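Local coordinates for protein 2-c-methyl-d-erythritol 2,4-cyclodiphosphate synthase (Plasmodium falciparum, PDB 4C81) that catalyses cyclisation of a CDP-linked methylerythritol phosphate to 2-C-methyl-D-erythritol 2,4-cyclodiphosphate, a step of the non-mevalonate route to isoprenoids, at residues I19-E24 and A125-I130; D63-S68 and K135-N140; S72-L77 and L102-L107; Y114-V119 and L145-S150. The protein carries 1 engineered substitution. All blocks are in the same frame, centred on the assembly; numbering follows the deposited sequence. Where two conformers were deposited one is given.

Contacts 3 and 4 are buried, contacts 1 and 2 partly so, and in all four the atoms that meet across the segments are mainly apolar. Helix 64-77 serves contacts 2 and 3, whereas helix 130-145 enters contact 2 directly and leads into segment 145-150 of contact 4. Contacts 3 and 4 meet where I73 CD1 touches L145 CD2, at 4.0 Å; contact 1 lies about 29 Å from both, centre to centre, but meets contact 2 through I130 and I137. Their polar chemistry follows position: contact 1 reads a cytosine, contact 2 carries a zinc ligand, contact 3 is essentially hydrocarbon packing, and contact 4 adds an Asx turn and bonds to a second subunit.

Contact 1 (I19-E24 and A125-I130); sequences IKVLDE and AQVPKI. With CDP (cytidine-5'-diphosphate), chain D.
A small apolar contact between V21, at the end of strand 9-21, and V127, in the loop that binds the cytosine of CDP, joins the main sheet to the nucleotide pocket. Just 91 Å² is buried, and its centre is one methyl pair: V21 CG2 to V127 CG2, 3.5 Å apart. The two side chains cross at about a right angle. With chi1 at -66°, V127 holds CG2 between its own backbone N and carbonyl carbon, and it is this methyl that meets V21. I19 adds a looser approach, its CD1 lying 4.4 Å from V127 O. On either side of V127 in sequence, the loop gives backbone groups to the base. CDP N4 donates to A125 O at 2.9 Å (158°), and I130 N donates to CDP N3 at 3.1 Å, so the loop reads the Watson-Crick edge of cytosine. The peptide before P128 is cis, and P128 O also lies 2.8 Å from CDP N4. K129 CE lies 3.6 Å from CDP C1', and D81 of the second subunit also bonds the CDP. I19 packs on strands 54-57 and 170-181, and P128 and I130 rest on L46 of strand 43-46.

Contact 2 (D63-S68 and K135-N140); sequences DIIYHS and KNIIKN. With ZN (zinc ion), chain B.
Apolar packing between I65 and I137 joins helix 64-77 to helix 130-145: their CD1 methyls lie 3.9 Å apart, and I137 CG2 stands 4.2 Å from the same I65 CD1. The two side chains cross at about a right angle, and L46 of strand 43-46 lies against I65. The Y66 ring reaches across to helix 130-145, so that OH comes within 3.2 Å of N140 CB, which sits at the ring edge near its plane. The N140 amide plane is turned 56° from the ring, and its ND2 bonds instead to G47 O. Hydrogen bonding within the first segment is that of a helix N-cap: Y66 N donates to D63 OD1 at 3.0 Å and 177°, from above the carboxylate plane. D63 also accepts from G47 N and G48 N. Metal binding comes last, with H67 ND1 at 2.1 Å from the zinc ion, whose shell D15, H17 and a water complete; H67 NE2 is hydrogen-bonded to S98 OG. Since D63 and N140 both bond to G47, the turn between strands 43-46 and 49-51 is gripped from both helices, and the cap would steady the start of the helix that carries H67 to the metal.

Contact 3 (S72-L77 and L102-L107); sequences SILGAL and LRYARL
I73 spreads two of its branches over the methyl of A105: CD1 lies 3.8 Å from A105 CB and I73 CG2 stands 4.0 Å from the same carbon. Its CG2 also approaches the backbone, at 3.9 Å from A105 O. So small a partner lets the helices draw close, and the CA atoms of I73 and A105 are 6.5 Å apart. The extended chain of I73, with chi2 at 167°, carries CD1 out to the neighbouring helix. One residue further along, L74 CD2 meets Y104 CE2 at 3.7 Å, in the plane of the ring and at its edge; the two side chains cross at about a right angle. L74 was deposited in two conformers, so this second touch is less certain than the first. Both helices pack on the main sheet of the YgbB family fold: I73 on I177 of strand 170-181, A76 and L77 on L179, and I109 of helix 97-111 on I116 of strand 114-124. With its CG anti to the backbone N (chi1 171°), Y104 turns its ring toward L74 and also makes an edge-to-face stack with F86. L108 covers L74 and L77, while L145 closes on I73.

Contact 4 (Y114-V119 and L145-S150); sequences YDIGNV and LNIDES
The apolar part centres on I116 of strand 114-124, which reaches both L145 and I147. I116 CD1 lies 3.8 Å from L145 CD1 and 4.1 Å from I147 CG2, while I116 CB approaches that same I147 CG2 at 4.2 Å. I116 crosses each partner at about a right angle. I147 has chi1 at 61°, which tucks its longer branch CG1 between backbone N and carbonyl carbon and offers CG2 to the strand. The contact lies within a beta-alpha-beta crossover: 114-119 is in its first strand, and 145-150 leads from helix 130-145 back to the parallel neighbour strand 152-157. Hydrogen bonds inside the connection form an Asx turn, D148 OD2 accepting from S150 N at 3.1 Å, 49° out of the carboxylate plane. The same oxygen receives S150 OG at 2.7 Å through its anti lone pair, so two donors grip one atom. N118 ND2 is hydrogen-bonded to I10 O of the second subunit, and S150 O to R9 NH2 of that subunit.

Contact 1 (I19-E24 and A125-I130)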
loop_
_atom_site.group_PDB
_atom_site.type_symbol
_atom_site.label_atom_id
_atom_site.label_comp_id
_atom_site.label_asym_id
_atom_site.label_seq_id
_atom_site.Cartn_x
_atom_site.Cartn_y
_atom_site.Cartn_z
ATOM N N ILE A 19 1.927 15.101 14.843
ATOM C CA ILE A 19 1.501 16.480 14.643
ATOM C C ILE A 19 0.708 17.011 15.830
ATOM O O ILE A 19 0.210 16.245 16.665
ATOM C CB ILE A 19 0.634 16.636 13.368
ATOM C CG1 ILE A 19 -0.613 15.741 13.428
ATOM C CG2 ILE A 19 1.455 16.328 12.126
ATOM C CD1 ILE A 19 -1.750 16.234 12.566
ATOM N N LYS A 20 0.602 18.336 15.882
ATOM C CA LYS A 20 -0.246 19.033 16.839
ATOM C C LYS A 20 -1.011 20.113 16.079
ATOM O O LYS A 20 -0.409 21.042 15.533
ATOM C CB LYS A 20 0.602 19.649 17.953
ATOM C CG LYS A 20 -0.188 20.433 18.991
ATOM C CD LYS A 20 0.637 20.701 20.241
ATOM C CE LYS A 20 0.724 19.473 21.137
ATOM N NZ LYS A 20 1.511 19.732 22.367
ATOM N N VAL A 21 -2.331 19.969 16.012
ATOM C CA VAL A 21 -3.173 20.938 15.319
ATOM C C VAL A 21 -3.361 22.152 16.221
ATOM O O VAL A 21 -3.666 22.006 17.406
ATOM C CB VAL A 21 -4.545 20.342 14.943
ATOM C CG1 VAL A 21 -5.423 21.397 14.283
ATOM C CG2 VAL A 21 -4.367 19.138 14.011
ATOM N N LEU A 22 -3.164 23.341 15.657
ATOM C CA LEU A 22 -3.297 24.585 16.414
ATOM C C LEU A 22 -4.771 24.958 16.535
ATOM O O LEU A 22 -5.290 25.780 15.772
ATOM C CB LEU A 22 -2.500 25.712 15.749
ATOM C CG LEU A 22 -0.995 25.466 15.616
ATOM C CD1 LEU A 22 -0.304 26.654 14.957
ATOM C CD2 LEU A 22 -0.367 25.165 16.973
ATOM N N ASP A 23 -5.439 24.323 17.492
ATOM C CA ASP A 23 -6.848 24.579 17.777
ATOM C C ASP A 23 -6.945 25.481 19.012
ATOM O O ASP A 23 -6.000 26.212 19.321
ATOM C CB ASP A 23 -7.597 23.246 17.966
ATOM C CG ASP A 23 -7.092 22.436 19.162
ATOM O OD1 ASP A 23 -6.223 22.923 19.915
ATOM O OD2 ASP A 23 -7.567 21.295 19.344
ATOM N N GLU A 24 -8.083 25.445 19.704
ATOM C CA GLU A 24 -8.232 26.126 20.987
ATOM C C GLU A 24 -8.017 25.114 22.117
ATOM O O GLU A 24 -8.932 24.375 22.485
ATOM C CB GLU A 24 -9.606 26.794 21.090
ATOM C CG GLU A 24 -9.787 27.987 20.147
ATOM C CD GLU A 24 -9.888 27.589 18.682
ATOM O OE1 GLU A 24 -10.729 26.725 18.353
ATOM O OE2 GLU A 24 -9.130 28.145 17.857
ATOM N N ALA A 125 -5.042 11.534 6.836
ATOM C CA ALA A 125 -4.965 12.657 7.759
ATOM C C ALA A 125 -6.343 13.297 7.922
ATOM O O ALA A 125 -7.085 13.432 6.951
ATOM C CB ALA A 125 -3.958 13.682 7.243
ATOM N N GLN A 126 -6.688 13.673 9.151
ATOM C CA GLN A 126 -7.913 14.437 9.394
ATOM C C GLN A 126 -7.751 15.831 8.796
ATOM O O GLN A 126 -8.627 16.314 8.080
ATOM C CB GLN A 126 -8.214 14.538 10.894
ATOM C CG GLN A 126 -8.524 13.213 11.581
ATOM C CD GLN A 126 -9.780 12.536 11.051
ATOM O OE1 GLN A 126 -9.792 11.325 10.811
ATOM N NE2 GLN A 126 -10.845 13.313 10.869
ATOM N N VAL A 127 -6.617 16.459 9.099
ATOM C CA VAL A 127 -6.242 17.759 8.544
ATOM C C VAL A 127 -4.743 17.752 8.213
ATOM O O VAL A 127 -3.980 16.997 8.819
ATOM C CB VAL A 127 -6.562 18.906 9.531
ATOM C CG1 VAL A 127 -8.068 19.034 9.724
ATOM C CG2 VAL A 127 -5.868 18.684 10.864
ATOM N N PRO A 128 -4.311 18.582 7.245
ATOM C CA PRO A 128 -5.104 19.521 6.466
ATOM C C PRO A 128 -5.832 18.878 5.294
ATOM O O PRO A 128 -5.689 17.674 5.039
ATOM C CB PRO A 128 -4.050 20.505 5.950
ATOM C CG PRO A 128 -2.839 19.678 5.779
ATOM C CD PRO A 128 -2.888 18.629 6.860
ATOM N N LYS A 129 -6.606 19.705 4.595
ATOM C CA LYS A 129 -7.384 19.289 3.439
ATOM C C LYS A 129 -6.490 19.336 2.192
ATOM O O LYS A 129 -6.214 20.402 1.642
ATOM C CB LYS A 129 -8.610 20.211 3.290
ATOM C CG LYS A 129 -9.948 19.496 3.153
ATOM C CD LYS A 129 -10.305 19.225 1.712
ATOM C CE LYS A 129 -11.715 18.669 1.582
ATOM N NZ LYS A 129 -12.755 19.662 1.973
ATOM N N ILE A 130 -6.002 18.164 1.795
ATOM C CA ILE A 130 -5.158 17.978 0.609
ATOM C C ILE A 130 -5.756 18.557 -0.679
ATOM O O ILE A 130 -5.028 19.116 -1.496
ATOM C CB ILE A 130 -4.823 16.471 0.382
ATOM C CG1 ILE A 130 -4.008 15.903 1.551
ATOM C CG2 ILE A 130 -4.044 16.274 -0.915
ATOM C CD1 ILE A 130 -2.686 16.606 1.777
HETATM O O3B CDP D . -16.135 9.783 4.209
HETATM P PB CDP D . -15.380 9.860 2.777
HETATM O O1B CDP D . -15.282 8.343 2.292
HETATM O O2B CDP D . -16.113 10.689 1.785
HETATM O O3A CDP D . -13.851 10.315 3.026
HETATM P PA CDP D . -13.407 11.519 4.004
HETATM O O1A CDP D . -14.529 11.987 4.847
HETATM O O2A CDP D . -12.145 11.102 4.650
HETATM O "O5'" CDP D . -13.041 12.689 2.964
HETATM C "C5'" CDP D . -13.827 12.939 1.791
HETATM C "C4'" CDP D . -13.030 13.780 0.791
HETATM O "O4'" CDP D . -12.459 14.896 1.521
HETATM C "C3'" CDP D . -11.824 13.011 0.256
HETATM O "O3'" CDP D . -12.191 12.232 -0.888
HETATM C "C2'" CDP D . -10.894 14.151 -0.139
HETATM O "O2'" CDP D . -11.266 14.675 -1.418
HETATM C "C1'" CDP D . -11.161 15.217 0.936
HETATM N N1 CDP D . -10.051 15.183 1.938
HETATM C C2 CDP D . -8.795 15.710 1.583
HETATM O O2 CDP D . -8.610 16.190 0.466
HETATM N N3 CDP D . -7.753 15.684 2.511
HETATM C C4 CDP D . -7.925 15.142 3.782
HETATM N N4 CDP D . -6.899 15.143 4.629
HETATM C C5 CDP D . -9.164 14.623 4.145
HETATM C C6 CDP D . -10.219 14.640 3.233
#

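Contact 2 (D63-S68 and K135-N140)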
loop_
_atom_site.group_PDB
_atom_site.type_symbol
_atom_site.label_atom_id
_atom_site.label_comp_id
_atom_site.label_asym_id
_atom_site.label_seq_id
_atom_site.Cartn_x
_atom_site.Cartn_y
_atom_site.Cartn_z
ATOM N N ASP A 63 7.776 16.312 6.436
ATOM C CA ASP A 63 7.094 16.261 5.143
ATOM C C ASP A 63 6.896 14.816 4.680
ATOM O O ASP A 63 7.697 14.275 3.913
ATOM C CB ASP A 63 7.868 17.076 4.095
ATOM C CG ASP A 63 7.047 17.366 2.847
ATOM O OD1 ASP A 63 6.206 16.526 2.455
ATOM O OD2 ASP A 63 7.243 18.441 2.242
ATOM N N ILE A 64 5.813 14.203 5.150
ATOM C CA ILE A 64 5.516 12.801 4.836
ATOM C C ILE A 64 5.431 12.526 3.332
ATOM O O ILE A 64 5.750 11.424 2.885
ATOM C CB ILE A 64 4.217 12.291 5.541
ATOM C CG1 ILE A 64 3.021 13.199 5.231
ATOM C CG2 ILE A 64 4.439 12.159 7.052
ATOM C CD1 ILE A 64 1.690 12.668 5.743
ATOM N N ILE A 65 5.000 13.518 2.554
ATOM C CA ILE A 65 4.870 13.342 1.107
ATOM C C ILE A 65 6.247 13.234 0.447
ATOM O O ILE A 65 6.537 12.258 -0.256
ATOM C CB ILE A 65 4.035 14.475 0.464
ATOM C CG1 ILE A 65 2.580 14.397 0.942
ATOM C CG2 ILE A 65 4.087 14.396 -1.046
ATOM C CD1 ILE A 65 1.685 15.474 0.355
ATOM N N TYR A 66 7.099 14.229 0.672
ATOM C CA TYR A 66 8.449 14.190 0.104
ATOM C C TYR A 66 9.245 12.976 0.573
ATOM O O TYR A 66 9.932 12.338 -0.231
ATOM C CB TYR A 66 9.226 15.478 0.419
ATOM C CG TYR A 66 8.923 16.682 -0.469
ATOM C CD1 TYR A 66 8.097 16.586 -1.593
ATOM C CD2 TYR A 66 9.510 17.915 -0.201
ATOM C CE1 TYR A 66 7.844 17.686 -2.400
ATOM C CE2 TYR A 66 9.264 19.021 -1.008
ATOM C CZ TYR A 66 8.431 18.899 -2.099
ATOM O OH TYR A 66 8.189 19.991 -2.897
ATOM N N HIS A 67 9.151 12.653 1.861
ATOM C CA HIS A 67 9.897 11.527 2.419
ATOM C C HIS A 67 9.410 10.199 1.834
ATOM O O HIS A 67 10.224 9.359 1.436
ATOM C CB HIS A 67 9.816 11.497 3.948
ATOM C CG HIS A 67 10.329 12.739 4.609
ATOM N ND1 HIS A 67 10.174 12.985 5.956
ATOM C CD2 HIS A 67 10.972 13.818 4.101
ATOM C CE1 HIS A 67 10.706 14.157 6.252
ATOM N NE2 HIS A 67 11.199 14.682 5.144
ATOM N N SER A 68 8.094 10.009 1.764
ATOM C CA SER A 68 7.549 8.766 1.210
ATOM C C SER A 68 7.852 8.631 -0.286
ATOM O O SER A 68 8.116 7.532 -0.762
ATOM C CB SER A 68 6.043 8.654 1.462
ATOM O OG SER A 68 5.321 9.601 0.710
ATOM N N LYS A 135 -2.983 21.382 -6.064
ATOM C CA LYS A 135 -2.313 22.022 -7.202
ATOM C C LYS A 135 -0.880 22.425 -6.863
ATOM O O LYS A 135 0.038 22.201 -7.652
ATOM C CB LYS A 135 -3.102 23.248 -7.674
ATOM C CG LYS A 135 -4.403 22.920 -8.395
ATOM N N ASN A 136 -0.705 23.015 -5.681
ATOM C CA ASN A 136 0.605 23.445 -5.198
ATOM C C ASN A 136 1.540 22.256 -4.964
ATOM O O ASN A 136 2.704 22.283 -5.358
ATOM C CB ASN A 136 0.440 24.249 -3.900
ATOM C CG ASN A 136 1.644 25.128 -3.580
ATOM O OD1 ASN A 136 2.735 24.948 -4.121
ATOM N ND2 ASN A 136 1.441 26.090 -2.686
ATOM N N ILE A 137 1.022 21.213 -4.321
ATOM C CA ILE A 137 1.812 20.006 -4.061
ATOM C C ILE A 137 2.278 19.380 -5.374
ATOM O O ILE A 137 3.461 19.062 -5.537
ATOM C CB ILE A 137 1.013 18.966 -3.246
ATOM C CG1 ILE A 137 0.793 19.464 -1.817
ATOM C CG2 ILE A 137 1.746 17.624 -3.215
ATOM C CD1 ILE A 137 -0.179 18.618 -1.026
ATOM N N ILE A 138 1.347 19.229 -6.312
ATOM C CA ILE A 138 1.645 18.637 -7.616
ATOM C C ILE A 138 2.674 19.473 -8.388
ATOM O O ILE A 138 3.575 18.919 -9.026
ATOM C CB ILE A 138 0.357 18.421 -8.448
ATOM C CG1 ILE A 138 -0.484 17.299 -7.824
ATOM C CG2 ILE A 138 0.692 18.083 -9.890
ATOM C CD1 ILE A 138 -1.814 17.072 -8.507
ATOM N N LYS A 139 2.544 20.797 -8.316
ATOM C CA LYS A 139 3.513 21.704 -8.936
ATOM C C LYS A 139 4.899 21.530 -8.316
ATOM O O LYS A 139 5.901 21.470 -9.031
ATOM C CB LYS A 139 3.054 23.162 -8.803
ATOM C CG LYS A 139 3.956 24.169 -9.513
ATOM C CD LYS A 139 3.391 25.577 -9.429
ATOM C CE LYS A 139 4.319 26.587 -10.084
ATOM N NZ LYS A 139 3.780 27.973 -10.012
ATOM N N ASN A 140 4.945 21.444 -6.988
ATOM C CA ASN A 140 6.196 21.257 -6.259
ATOM C C ASN A 140 6.871 19.928 -6.596
ATOM O O ASN A 140 8.072 19.887 -6.844
ATOM C CB ASN A 140 5.958 21.347 -4.750
ATOM C CG ASN A 140 5.668 22.761 -4.279
ATOM O OD1 ASN A 140 5.810 23.730 -5.032
ATOM N ND2 ASN A 140 5.261 22.886 -3.019
HETATM ZN ZN ZN B . 9.502 11.620 7.345
HETATM O O HOH W 1 10.847 10.394 7.407
#

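Contact 3 (S72-L77 and L102-L107)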
loop_
_atom_site.group_PDB
_atom_site.type_symbol
_atom_site.label_atom_id
_atom_site.label_comp_id
_atom_site.label_asym_id
_atom_site.label_seq_id
_atom_site.Cartn_x
_atom_site.Cartn_y
_atom_site.Cartn_z
ATOM N N SER A 72 9.953 5.612 -1.912
ATOM C CA SER A 72 9.325 4.839 -2.987
ATOM C C SER A 72 10.310 4.647 -4.143
ATOM O O SER A 72 10.415 3.558 -4.705
ATOM C CB SER A 72 8.016 5.479 -3.473
ATOM O OG SER A 72 8.229 6.538 -4.395
ATOM N N ILE A 73 11.032 5.710 -4.478
ATOM C CA ILE A 73 12.065 5.662 -5.517
ATOM C C ILE A 73 13.228 4.743 -5.120
ATOM O O ILE A 73 13.640 3.886 -5.906
ATOM C CB ILE A 73 12.594 7.083 -5.833
ATOM C CG1 ILE A 73 11.499 7.913 -6.507
ATOM C CG2 ILE A 73 13.834 7.022 -6.731
ATOM C CD1 ILE A 73 11.803 9.388 -6.577
ATOM N N LEU A 74 13.756 4.923 -3.909
ATOM C CA LEU A 74 14.831 4.072 -3.401
ATOM C C LEU A 74 14.370 2.620 -3.358
ATOM O O LEU A 74 15.090 1.714 -3.780
ATOM C CB LEU A 74 15.269 4.523 -2.006
ATOM C CG LEU A 74 15.978 5.877 -1.954
ATOM C CD1 LEU A 74 16.310 6.261 -0.522
ATOM C CD2 LEU A 74 17.230 5.836 -2.809
ATOM N N GLY A 75 13.157 2.408 -2.854
ATOM C CA GLY A 75 12.586 1.072 -2.773
ATOM C C GLY A 75 12.477 0.404 -4.134
ATOM O O GLY A 75 12.828 -0.768 -4.297
ATOM N N ALA A 76 12.001 1.156 -5.118
ATOM C CA ALA A 76 11.860 0.653 -6.482
ATOM C C ALA A 76 13.192 0.177 -7.068
ATOM O O ALA A 76 13.231 -0.833 -7.772
ATOM C CB ALA A 76 11.254 1.723 -7.376
ATOM N N LEU A 77 14.266 0.900 -6.762
ATOM C CA LEU A 77 15.589 0.617 -7.320
ATOM C C LEU A 77 16.421 -0.347 -6.467
ATOM O O LEU A 77 17.516 -0.746 -6.870
ATOM C CB LEU A 77 16.356 1.928 -7.522
ATOM C CG LEU A 77 15.769 2.845 -8.595
ATOM C CD1 LEU A 77 16.315 4.263 -8.471
ATOM C CD2 LEU A 77 16.026 2.282 -9.989
ATOM N N LEU A 102 15.420 14.536 -2.179
ATOM C CA LEU A 102 14.663 14.498 -3.429
ATOM C C LEU A 102 15.576 14.665 -4.648
ATOM O O LEU A 102 15.343 14.035 -5.681
ATOM C CB LEU A 102 13.556 15.560 -3.451
ATOM C CG LEU A 102 12.201 15.182 -2.838
ATOM C CD1 LEU A 102 11.519 14.087 -3.651
ATOM C CD2 LEU A 102 12.336 14.761 -1.389
ATOM N N ARG A 103 16.602 15.507 -4.532
ATOM C CA ARG A 103 17.561 15.672 -5.632
ATOM C C ARG A 103 18.429 14.424 -5.792
ATOM O O ARG A 103 18.755 14.044 -6.913
ATOM C CB ARG A 103 18.417 16.941 -5.477
ATOM C CG ARG A 103 19.503 16.908 -4.402
ATOM C CD ARG A 103 20.657 17.843 -4.760
ATOM N NE ARG A 103 20.199 19.202 -5.054
ATOM C CZ ARG A 103 19.977 20.152 -4.146
ATOM N NH1 ARG A 103 20.166 19.925 -2.848
ATOM N NH2 ARG A 103 19.559 21.351 -4.541
ATOM N N TYR A 104 18.786 13.786 -4.677
ATOM C CA TYR A 104 19.509 12.513 -4.722
ATOM C C TYR A 104 18.680 11.476 -5.474
ATOM O O TYR A 104 19.180 10.802 -6.376
ATOM C CB TYR A 104 19.837 11.996 -3.314
ATOM C CG TYR A 104 20.385 10.580 -3.304
ATOM C CD1 TYR A 104 21.720 10.324 -3.619
ATOM C CD2 TYR A 104 19.565 9.492 -3.004
ATOM C CE1 TYR A 104 22.225 9.030 -3.624
ATOM C CE2 TYR A 104 20.062 8.192 -3.008
ATOM C CZ TYR A 104 21.393 7.968 -3.319
ATOM O OH TYR A 104 21.892 6.687 -3.326
ATOM N N ALA A 105 17.406 11.366 -5.102
ATOM C CA ALA A 105 16.504 10.396 -5.720
ATOM C C ALA A 105 16.327 10.645 -7.218
ATOM O O ALA A 105 16.347 9.703 -8.010
ATOM C CB ALA A 105 15.146 10.408 -5.014
ATOM N N ARG A 106 16.152 11.909 -7.601
ATOM C CA ARG A 106 16.026 12.273 -9.009
ATOM C C ARG A 106 17.273 11.849 -9.777
ATOM O O ARG A 106 17.174 11.224 -10.828
ATOM C CB ARG A 106 15.809 13.778 -9.167
ATOM C CG ARG A 106 15.629 14.234 -10.612
ATOM C CD ARG A 106 15.379 15.730 -10.703
ATOM N NE ARG A 106 16.487 16.509 -10.150
ATOM C CZ ARG A 106 17.633 16.766 -10.783
ATOM N NH1 ARG A 106 17.859 16.306 -12.011
ATOM N NH2 ARG A 106 18.570 17.489 -10.177
ATOM N N LEU A 107 18.440 12.185 -9.234
ATOM C CA LEU A 107 19.711 11.871 -9.898
ATOM C C LEU A 107 20.024 10.373 -9.886
ATOM O O LEU A 107 20.681 9.876 -10.798
ATOM C CB LEU A 107 20.860 12.670 -9.275
ATOM C CG LEU A 107 20.763 14.180 -9.502
ATOM C CD1 LEU A 107 21.713 14.944 -8.587
ATOM C CD2 LEU A 107 21.024 14.519 -10.965
#

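Contact 4 (Y114-V119 and L145-S150)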
loop_
_atom_site.group_PDB
_atom_site.type_symbol
_atom_site.label_atom_id
_atom_site.label_comp_id
_atom_site.label_asym_id
_atom_site.label_seq_id
_atom_site.Cartn_x
_atom_site.Cartn_y
_atom_site.Cartn_z
ATOM N N TYR A 114 16.686 5.134 -15.705
ATOM C CA TYR A 114 15.235 5.017 -15.558
ATOM C C TYR A 114 14.561 6.382 -15.729
ATOM O O TYR A 114 15.193 7.426 -15.551
ATOM C CB TYR A 114 14.875 4.424 -14.184
ATOM C CG TYR A 114 14.898 2.914 -14.135
ATOM C CD1 TYR A 114 13.783 2.170 -14.505
ATOM C CD2 TYR A 114 16.030 2.229 -13.708
ATOM C CE1 TYR A 114 13.796 0.786 -14.468
ATOM C CE2 TYR A 114 16.058 0.844 -13.668
ATOM C CZ TYR A 114 14.936 0.126 -14.047
ATOM O OH TYR A 114 14.956 -1.247 -14.002
ATOM N N ASP A 115 13.286 6.348 -16.112
ATOM C CA ASP A 115 12.393 7.502 -16.045
ATOM C C ASP A 115 11.293 7.137 -15.064
ATOM O O ASP A 115 11.000 5.960 -14.884
ATOM C CB ASP A 115 11.746 7.783 -17.403
ATOM C CG ASP A 115 12.732 8.291 -18.434
ATOM O OD1 ASP A 115 13.525 9.197 -18.109
ATOM O OD2 ASP A 115 12.693 7.794 -19.579
ATOM N N ILE A 116 10.687 8.139 -14.440
ATOM C CA ILE A 116 9.467 7.920 -13.663
ATOM C C ILE A 116 8.311 7.733 -14.635
ATOM O O ILE A 116 8.190 8.478 -15.610
ATOM C CB ILE A 116 9.166 9.102 -12.713
ATOM C CG1 ILE A 116 10.228 9.176 -11.613
ATOM C CG2 ILE A 116 7.772 8.954 -12.079
ATOM C CD1 ILE A 116 10.113 10.395 -10.716
ATOM N N GLY A 117 7.479 6.725 -14.381
ATOM C CA GLY A 117 6.235 6.555 -15.118
ATOM C C GLY A 117 5.221 7.504 -14.517
ATOM O O GLY A 117 5.056 8.631 -14.979
ATOM N N ASN A 118 4.545 7.047 -13.470
ATOM C CA ASN A 118 3.697 7.923 -12.669
ATOM C C ASN A 118 3.863 7.626 -11.186
ATOM O O ASN A 118 4.435 6.604 -10.811
ATOM C CB ASN A 118 2.229 7.790 -13.072
ATOM C CG ASN A 118 1.606 6.506 -12.577
ATOM O OD1 ASN A 118 2.104 5.418 -12.857
ATOM N ND2 ASN A 118 0.523 6.626 -11.820
ATOM N N VAL A 119 3.391 8.556 -10.360
ATOM C CA VAL A 119 3.369 8.388 -8.911
ATOM C C VAL A 119 1.945 8.678 -8.419
ATOM O O VAL A 119 1.286 9.602 -8.911
ATOM C CB VAL A 119 4.405 9.298 -8.206
ATOM C CG1 VAL A 119 4.065 10.771 -8.386
ATOM C CG2 VAL A 119 4.513 8.943 -6.728
ATOM N N LEU A 145 11.201 16.776 -9.083
ATOM C CA LEU A 145 11.501 15.515 -9.772
ATOM C C LEU A 145 11.740 15.697 -11.271
ATOM O O LEU A 145 12.184 14.765 -11.947
ATOM C CB LEU A 145 10.383 14.487 -9.542
ATOM C CG LEU A 145 10.262 13.920 -8.127
ATOM C CD1 LEU A 145 9.110 12.926 -8.043
ATOM C CD2 LEU A 145 11.560 13.266 -7.682
ATOM N N ASN A 146 11.447 16.895 -11.783
ATOM C CA ASN A 146 11.574 17.211 -13.207
ATOM C C ASN A 146 10.696 16.300 -14.077
ATOM O O ASN A 146 11.155 15.723 -15.066
ATOM C CB ASN A 146 13.050 17.156 -13.641
ATOM C CG ASN A 146 13.304 17.856 -14.973
ATOM O OD1 ASN A 146 12.490 18.650 -15.445
ATOM N ND2 ASN A 146 14.447 17.560 -15.579
ATOM N N ILE A 147 9.431 16.171 -13.684
ATOM C CA ILE A 147 8.441 15.417 -14.455
ATOM C C ILE A 147 7.213 16.285 -14.703
ATOM O O ILE A 147 7.084 17.368 -14.127
ATOM C CB ILE A 147 8.027 14.093 -13.752
ATOM C CG1 ILE A 147 7.392 14.360 -12.378
ATOM C CG2 ILE A 147 9.232 13.167 -13.613
ATOM C CD1 ILE A 147 6.948 13.098 -11.647
ATOM N N ASP A 148 6.321 15.804 -15.561
ATOM C CA ASP A 148 5.104 16.524 -15.907
ATOM C C ASP A 148 4.045 16.299 -14.834
ATOM O O ASP A 148 4.003 15.237 -14.211
ATOM C CB ASP A 148 4.577 16.051 -17.263
ATOM C CG ASP A 148 3.520 16.976 -17.831
ATOM O OD1 ASP A 148 3.869 18.111 -18.215
ATOM O OD2 ASP A 148 2.338 16.572 -17.879
ATOM N N GLU A 149 3.188 17.296 -14.633
ATOM C CA GLU A 149 2.120 17.221 -13.633
ATOM C C GLU A 149 1.132 16.086 -13.912
ATOM O O GLU A 149 0.501 15.568 -12.985
ATOM C CB GLU A 149 1.370 18.555 -13.545
ATOM C CG GLU A 149 2.226 19.709 -13.032
ATOM C CD GLU A 149 1.453 21.009 -12.896
ATOM O OE1 GLU A 149 0.295 21.080 -13.364
ATOM O OE2 GLU A 149 2.007 21.967 -12.320
ATOM N N SER A 150 1.012 15.695 -15.181
ATOM C CA SER A 150 0.151 14.577 -15.577
ATOM C C SER A 150 0.650 13.214 -15.084
ATOM O O SER A 150 -0.078 12.223 -15.170
ATOM C CB SER A 150 -0.005 14.535 -17.102
ATOM O OG SER A 150 1.201 14.134 -17.731
#